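Local coordinates for SspB protein (Streptomyces clavuligerus, PDB 6JUF) that probably nicks DNA as part of the SspABCD-SspE phosphorothioation-sensing system that defends bacteria against phages, at residues B[113-118]-B[242-247]; B[4-9]-B[130-135]. All blocks are in the same frame, centred on the assembly; numbering follows the deposited sequence.

Interaction 1: B[113-118]-B[242-247]; sequences LHWWLL and AARTTR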
loop_
_atom_site.group_PDB
_atom_site.type_symbol
_atom_site.label_atom_id
_atom_site.label_comp_id
_atom_site.label_asym_id
_atom_site.label_seq_id
_atom_site.Cartn_x
_atom_site.Cartn_y
_atom_site.Cartn_z
ATOM N N LEU B 113 11.382 0.886 7.357
ATOM C CA LEU B 113 11.730 -0.332 6.600
ATOM C C LEU B 113 12.820 -0.058 5.572
ATOM O O LEU B 113 13.732 -0.855 5.399
ATOM C CB LEU B 113 10.487 -0.973 5.955
ATOM C CG LEU B 113 9.621 -1.768 6.986
ATOM C CD1 LEU B 113 8.231 -1.980 6.375
ATOM C CD2 LEU B 113 10.283 -3.078 7.382
ATOM N N HIS B 114 12.725 1.108 4.895
ATOM C CA HIS B 114 13.739 1.532 3.934
ATOM C C HIS B 114 15.102 1.665 4.611
ATOM O O HIS B 114 16.123 1.157 4.129
ATOM C CB HIS B 114 13.284 2.845 3.259
ATOM C CG HIS B 114 14.315 3.424 2.368
ATOM N ND1 HIS B 114 15.008 4.585 2.648
ATOM C CD2 HIS B 114 14.783 2.967 1.150
ATOM C CE1 HIS B 114 15.866 4.824 1.611
ATOM N NE2 HIS B 114 15.743 3.814 0.734
ATOM N N TRP B 115 15.103 2.275 5.803
ATOM C CA TRP B 115 16.323 2.387 6.594
ATOM C C TRP B 115 16.881 0.986 6.922
ATOM O O TRP B 115 18.081 0.719 6.772
ATOM C CB TRP B 115 15.996 3.172 7.877
ATOM C CG TRP B 115 17.218 3.295 8.788
ATOM C CD1 TRP B 115 17.455 2.615 9.999
ATOM C CD2 TRP B 115 18.439 4.101 8.544
ATOM N NE1 TRP B 115 18.658 2.964 10.525
ATOM C CE2 TRP B 115 19.305 3.885 9.704
ATOM C CE3 TRP B 115 18.833 5.017 7.546
ATOM C CZ2 TRP B 115 20.564 4.462 9.799
ATOM C CZ3 TRP B 115 20.105 5.585 7.676
ATOM C CH2 TRP B 115 20.945 5.291 8.785
ATOM N N TRP B 116 15.971 0.054 7.297
ATOM C CA TRP B 116 16.435 -1.294 7.633
ATOM C C TRP B 116 16.985 -2.052 6.463
ATOM O O TRP B 116 17.965 -2.770 6.595
ATOM C CB TRP B 116 15.351 -2.118 8.294
ATOM C CG TRP B 116 15.038 -1.634 9.704
ATOM C CD1 TRP B 116 15.773 -0.706 10.498
ATOM C CD2 TRP B 116 13.911 -2.056 10.546
ATOM N NE1 TRP B 116 15.156 -0.534 11.727
ATOM C CE2 TRP B 116 14.025 -1.296 11.816
ATOM C CE3 TRP B 116 12.826 -2.905 10.370
ATOM C CZ2 TRP B 116 13.090 -1.459 12.864
ATOM C CZ3 TRP B 116 11.919 -3.069 11.417
ATOM C CH2 TRP B 116 12.014 -2.330 12.636
ATOM N N LEU B 117 16.427 -1.780 5.269
ATOM C CA LEU B 117 16.886 -2.463 4.052
ATOM C C LEU B 117 18.369 -2.057 3.759
ATOM O O LEU B 117 19.173 -2.869 3.369
ATOM C CB LEU B 117 16.002 -2.098 2.852
ATOM C CG LEU B 117 16.397 -2.706 1.492
ATOM C CD1 LEU B 117 16.439 -4.278 1.513
ATOM C CD2 LEU B 117 15.465 -2.233 0.398
ATOM N N LEU B 118 18.662 -0.788 3.984
ATOM C CA LEU B 118 19.991 -0.211 3.685
ATOM C C LEU B 118 20.987 -0.475 4.818
ATOM O O LEU B 118 22.193 -0.364 4.667
ATOM C CB LEU B 118 19.857 1.290 3.409
ATOM C CG LEU B 118 19.123 1.714 2.149
ATOM C CD1 LEU B 118 18.928 3.215 2.176
ATOM C CD2 LEU B 118 19.860 1.255 0.883
ATOM N N ALA B 242 25.064 6.206 14.466
ATOM C CA ALA B 242 26.141 6.398 15.414
ATOM C C ALA B 242 26.507 5.097 16.138
ATOM O O ALA B 242 27.675 4.801 16.380
ATOM C CB ALA B 242 25.761 7.502 16.391
ATOM N N ALA B 243 25.467 4.330 16.487
ATOM C CA ALA B 243 25.591 3.062 17.193
ATOM C C ALA B 243 26.415 1.984 16.461
ATOM O O ALA B 243 26.868 1.056 17.073
ATOM C CB ALA B 243 24.223 2.527 17.568
ATOM N N ARG B 244 26.560 2.136 15.151
ATOM C CA ARG B 244 27.370 1.228 14.381
ATOM C C ARG B 244 28.808 1.235 14.888
ATOM O O ARG B 244 29.465 0.230 14.780
ATOM C CB ARG B 244 27.362 1.652 12.906
ATOM C CG ARG B 244 25.999 1.520 12.282
ATOM C CD ARG B 244 26.100 1.964 10.816
ATOM N NE ARG B 244 24.774 1.941 10.146
ATOM C CZ ARG B 244 24.584 1.945 8.834
ATOM N NH1 ARG B 244 25.608 2.045 7.948
ATOM N NH2 ARG B 244 23.310 1.874 8.375
ATOM N N THR B 245 29.270 2.351 15.452
ATOM C CA THR B 245 30.693 2.471 15.799
ATOM C C THR B 245 30.890 2.782 17.288
ATOM O O THR B 245 32.004 2.761 17.795
ATOM C CB THR B 245 31.430 3.509 14.932
ATOM O OG1 THR B 245 30.777 4.774 15.054
ATOM C CG2 THR B 245 31.447 3.098 13.478
ATOM N N THR B 246 29.816 3.078 18.014
ATOM C CA THR B 246 30.018 3.252 19.463
ATOM C C THR B 246 28.871 2.792 20.327
ATOM O O THR B 246 27.709 2.884 19.936
ATOM C CB THR B 246 30.450 4.680 19.854
ATOM O OG1 THR B 246 30.741 4.712 21.265
ATOM C CG2 THR B 246 29.413 5.714 19.534
ATOM N N ARG B 247 29.215 2.335 21.519
ATOM C CA ARG B 247 28.279 1.726 22.449
ATOM C C ARG B 247 28.108 2.658 23.664
ATOM O O ARG B 247 27.370 2.364 24.635
ATOM C CB ARG B 247 28.875 0.370 22.886
ATOM C CG ARG B 247 27.886 -0.604 23.484
ATOM C CD ARG B 247 28.565 -1.856 24.038
ATOM N NE ARG B 247 29.534 -2.431 23.098
ATOM C CZ ARG B 247 29.243 -3.287 22.109
ATOM N NH1 ARG B 247 27.993 -3.696 21.899
ATOM N NH2 ARG B 247 30.214 -3.740 21.323
HETATM O O HOH W 1 23.653 1.683 5.552
#
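R244 reaches W115 and the C-terminal end of helix 107-118 with a single terminal nitrogen, NH2, and most of what passes between the two segments passes through that atom. The approach to the indole is a loose van der Waals one. R244 NH2 lies 4.0 Å from W115 CZ2, with CH2 of the same six-membered ring also near; the guanidinium and indole planes are inclined by 37°, and NH2 approaches the ring obliquely. The two side chains come from opposite directions. W115 has its CG anti to the backbone N (chi1 178°), which carries the indole out from the helix, while R244 runs straight from CG to NE and covers a little over half of the distance between backbones whose nearest CA atoms, those of L118 and R244, are 13.1 Å apart.

The polar part is bridged by water 1. This water donates to L118 O at 2.7 Å and accepts from R244 NH2 at 2.9 Å, sitting at the edge of the guanidinium and in its plane. Near the base of the arginine, A242 O takes two backbone N-H groups, from T245 and T246. Helix 231-243 also meets W115 directly, since D240 accepts a hydrogen bond from the indole NE1 and Y236 packs against the ring.

With no direct hydrogen bond between the segments, the polar link between the end of helix 107-118 and R244 runs through one water, beside the direct approach of NH2 to W115. The cationic guanidinium probably complements the partial negative charge of the carbonyls ending helix 107-118, with the water relaying that attraction to L118 O.

Interaction 2: B[4-9]-B[130-135]; sequences SRLAEA and SWYVAF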
loop_
_atom_site.group_PDB
_atom_site.type_symbol
_atom_site.label_atom_id
_atom_site.label_comp_id
_atom_site.label_asym_id
_atom_site.label_seq_id
_atom_site.Cartn_x
_atom_site.Cartn_y
_atom_site.Cartn_z
ATOM N N SER B 4 36.707 -0.759 -1.296
ATOM C CA SER B 4 35.925 -1.917 -0.895
ATOM C C SER B 4 34.737 -1.574 0.015
ATOM O O SER B 4 34.337 -2.378 0.841
ATOM C CB SER B 4 36.821 -2.946 -0.219
ATOM O OG SER B 4 37.071 -2.569 1.122
ATOM N N ARG B 5 34.203 -0.374 -0.126
ATOM C CA ARG B 5 33.119 0.082 0.724
ATOM C C ARG B 5 31.922 -0.856 0.599
ATOM O O ARG B 5 31.231 -1.173 1.587
ATOM C CB ARG B 5 32.707 1.503 0.378
ATOM C CG ARG B 5 33.663 2.560 0.947
ATOM C CD ARG B 5 34.092 3.492 -0.145
ATOM N NE ARG B 5 33.308 4.706 -0.197
ATOM C CZ ARG B 5 33.068 5.387 -1.319
ATOM N NH1 ARG B 5 33.514 4.935 -2.487
ATOM N NH2 ARG B 5 32.349 6.497 -1.275
ATOM N N LEU B 6 31.692 -1.332 -0.609
ATOM C CA LEU B 6 30.470 -2.106 -0.837
ATOM C C LEU B 6 30.561 -3.462 -0.099
ATOM O O LEU B 6 29.600 -3.898 0.571
ATOM C CB LEU B 6 30.218 -2.295 -2.347
ATOM C CG LEU B 6 28.907 -3.081 -2.650
ATOM C CD1 LEU B 6 27.635 -2.409 -2.062
ATOM C CD2 LEU B 6 28.722 -3.354 -4.143
ATOM N N ALA B 7 31.706 -4.136 -0.202
ATOM C CA ALA B 7 31.896 -5.370 0.554
ATOM C C ALA B 7 31.729 -5.181 2.055
ATOM O O ALA B 7 31.240 -6.062 2.752
ATOM C CB ALA B 7 33.283 -5.938 0.251
ATOM N N GLU B 8 32.194 -4.060 2.583
ATOM C CA GLU B 8 32.113 -3.852 4.005
ATOM C C GLU B 8 30.668 -3.630 4.455
ATOM O O GLU B 8 30.279 -4.012 5.568
ATOM C CB GLU B 8 33.005 -2.710 4.408
ATOM C CG GLU B 8 34.464 -3.015 4.125
ATOM C CD GLU B 8 35.364 -1.914 4.626
ATOM O OE1 GLU B 8 36.177 -1.418 3.819
ATOM O OE2 GLU B 8 35.237 -1.545 5.826
ATOM N N ALA B 9 29.891 -3.036 3.567
ATOM C CA ALA B 9 28.518 -2.672 3.865
ATOM C C ALA B 9 27.566 -3.849 3.638
ATOM O O ALA B 9 26.545 -3.988 4.341
ATOM C CB ALA B 9 28.070 -1.483 3.020
ATOM N N SER B 130 22.970 -3.565 -4.301
ATOM C CA SER B 130 22.600 -2.645 -5.409
ATOM C C SER B 130 21.918 -1.406 -4.885
ATOM O O SER B 130 22.177 -0.276 -5.357
ATOM C CB SER B 130 21.777 -3.323 -6.504
ATOM O OG SER B 130 22.605 -4.219 -7.221
ATOM N N TRP B 131 21.041 -1.618 -3.909
ATOM C CA TRP B 131 20.398 -0.461 -3.230
ATOM C C TRP B 131 21.394 0.392 -2.490
ATOM O O TRP B 131 21.320 1.638 -2.533
ATOM C CB TRP B 131 19.377 -0.972 -2.200
ATOM C CG TRP B 131 18.004 -1.315 -2.797
ATOM C CD1 TRP B 131 16.838 -0.634 -2.558
ATOM C CD2 TRP B 131 17.633 -2.469 -3.633
ATOM N NE1 TRP B 131 15.756 -1.256 -3.172
ATOM C CE2 TRP B 131 16.199 -2.366 -3.866
ATOM C CE3 TRP B 131 18.334 -3.566 -4.193
ATOM C CZ2 TRP B 131 15.503 -3.301 -4.642
ATOM C CZ3 TRP B 131 17.642 -4.479 -4.983
ATOM C CH2 TRP B 131 16.268 -4.353 -5.231
ATOM N N TYR B 132 22.302 -0.255 -1.773
ATOM C CA TYR B 132 23.377 0.469 -1.066
ATOM C C TYR B 132 24.225 1.331 -2.047
ATOM O O TYR B 132 24.453 2.501 -1.799
ATOM C CB TYR B 132 24.264 -0.491 -0.226
ATOM C CG TYR B 132 25.182 0.323 0.654
ATOM C CD1 TYR B 132 26.437 0.757 0.187
ATOM C CD2 TYR B 132 24.820 0.624 1.975
ATOM C CE1 TYR B 132 27.270 1.509 1.009
ATOM C CE2 TYR B 132 25.644 1.403 2.787
ATOM C CZ TYR B 132 26.839 1.851 2.289
ATOM O OH TYR B 132 27.650 2.593 3.088
ATOM N N VAL B 133 24.635 0.784 -3.190
ATOM C CA VAL B 133 25.360 1.606 -4.188
ATOM C C VAL B 133 24.469 2.774 -4.629
ATOM O O VAL B 133 24.907 3.919 -4.668
ATOM C CB VAL B 133 25.757 0.769 -5.439
ATOM C CG1 VAL B 133 26.430 1.712 -6.485
ATOM C CG2 VAL B 133 26.743 -0.328 -5.036
ATOM N N ALA B 134 23.200 2.478 -5.000
ATOM C CA ALA B 134 22.308 3.491 -5.608
ATOM C C ALA B 134 22.129 4.671 -4.662
ATOM O O ALA B 134 22.201 5.814 -5.064
ATOM C CB ALA B 134 20.926 2.912 -6.008
ATOM N N PHE B 135 21.873 4.378 -3.393
ATOM C CA PHE B 135 21.659 5.470 -2.416
ATOM C C PHE B 135 22.943 6.073 -1.887
ATOM O O PHE B 135 22.962 7.329 -1.679
ATOM C CB PHE B 135 20.766 5.010 -1.263
ATOM C CG PHE B 135 19.312 4.929 -1.655
ATOM C CD1 PHE B 135 18.471 5.998 -1.403
ATOM C CD2 PHE B 135 18.801 3.802 -2.310
ATOM C CE1 PHE B 135 17.118 5.956 -1.777
ATOM C CE2 PHE B 135 17.446 3.754 -2.666
ATOM C CZ PHE B 135 16.620 4.834 -2.462
#
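Y132 and V133, neighbours on helix 129-137, receive L6 and A9 from the short helix 5-9. Before them, S130 and W131 look to another side: the S130 hydroxyl bonds D172, and the W131 indole packs on helix 166-180. Y132 then turns back toward the N-terminal segment. With CG anti to the backbone N (chi1 -170°), its ring is held out beneath A9, whose CB sits over the centre of one face in a CH-pi contact, 3.6 Å from the ring centroid and 11° off the normal. L6 slides past the same side chain in the opposite direction, its CD1 4.1 Å from Y132 CD1. At V133 the contact becomes purely aliphatic: CG2 lies 3.7 Å from L6 CD2 and is met by CD1 as well, the two side chains crossing at about a right angle. F135 has already swung to the far side, toward H114 and Y180.

The two helix axes stay 10.3 Å apart at closest approach, their directions differing by 128°. Helix 145-159 adds a further side to the leucine's surroundings, touching L6 through H155 and S159 and V133 through I152, so the N-terminal helix beds onto a pair of helices.

Both contacts are buried, interaction 1 nearer the centre of the chain and interaction 2 farther out, with their centres 14 Å apart. They share no helix, yet helices 107-118 and 129-137 follow each other in the chain and pack together: L117 CD2 lies 3.6 Å from W131 CD1, and L118 O, the carbonyl that binds the water in interaction 1, is 3.9 Å from Y132 CD2. Y132 therefore touches both the N-terminal helix and the end of helix 107-118. Their chemistry differs: interaction 1 spans a wide gap with a charged side chain and a water, whereas interaction 2 brings its helices close enough for methyl groups to meet a ring and each other.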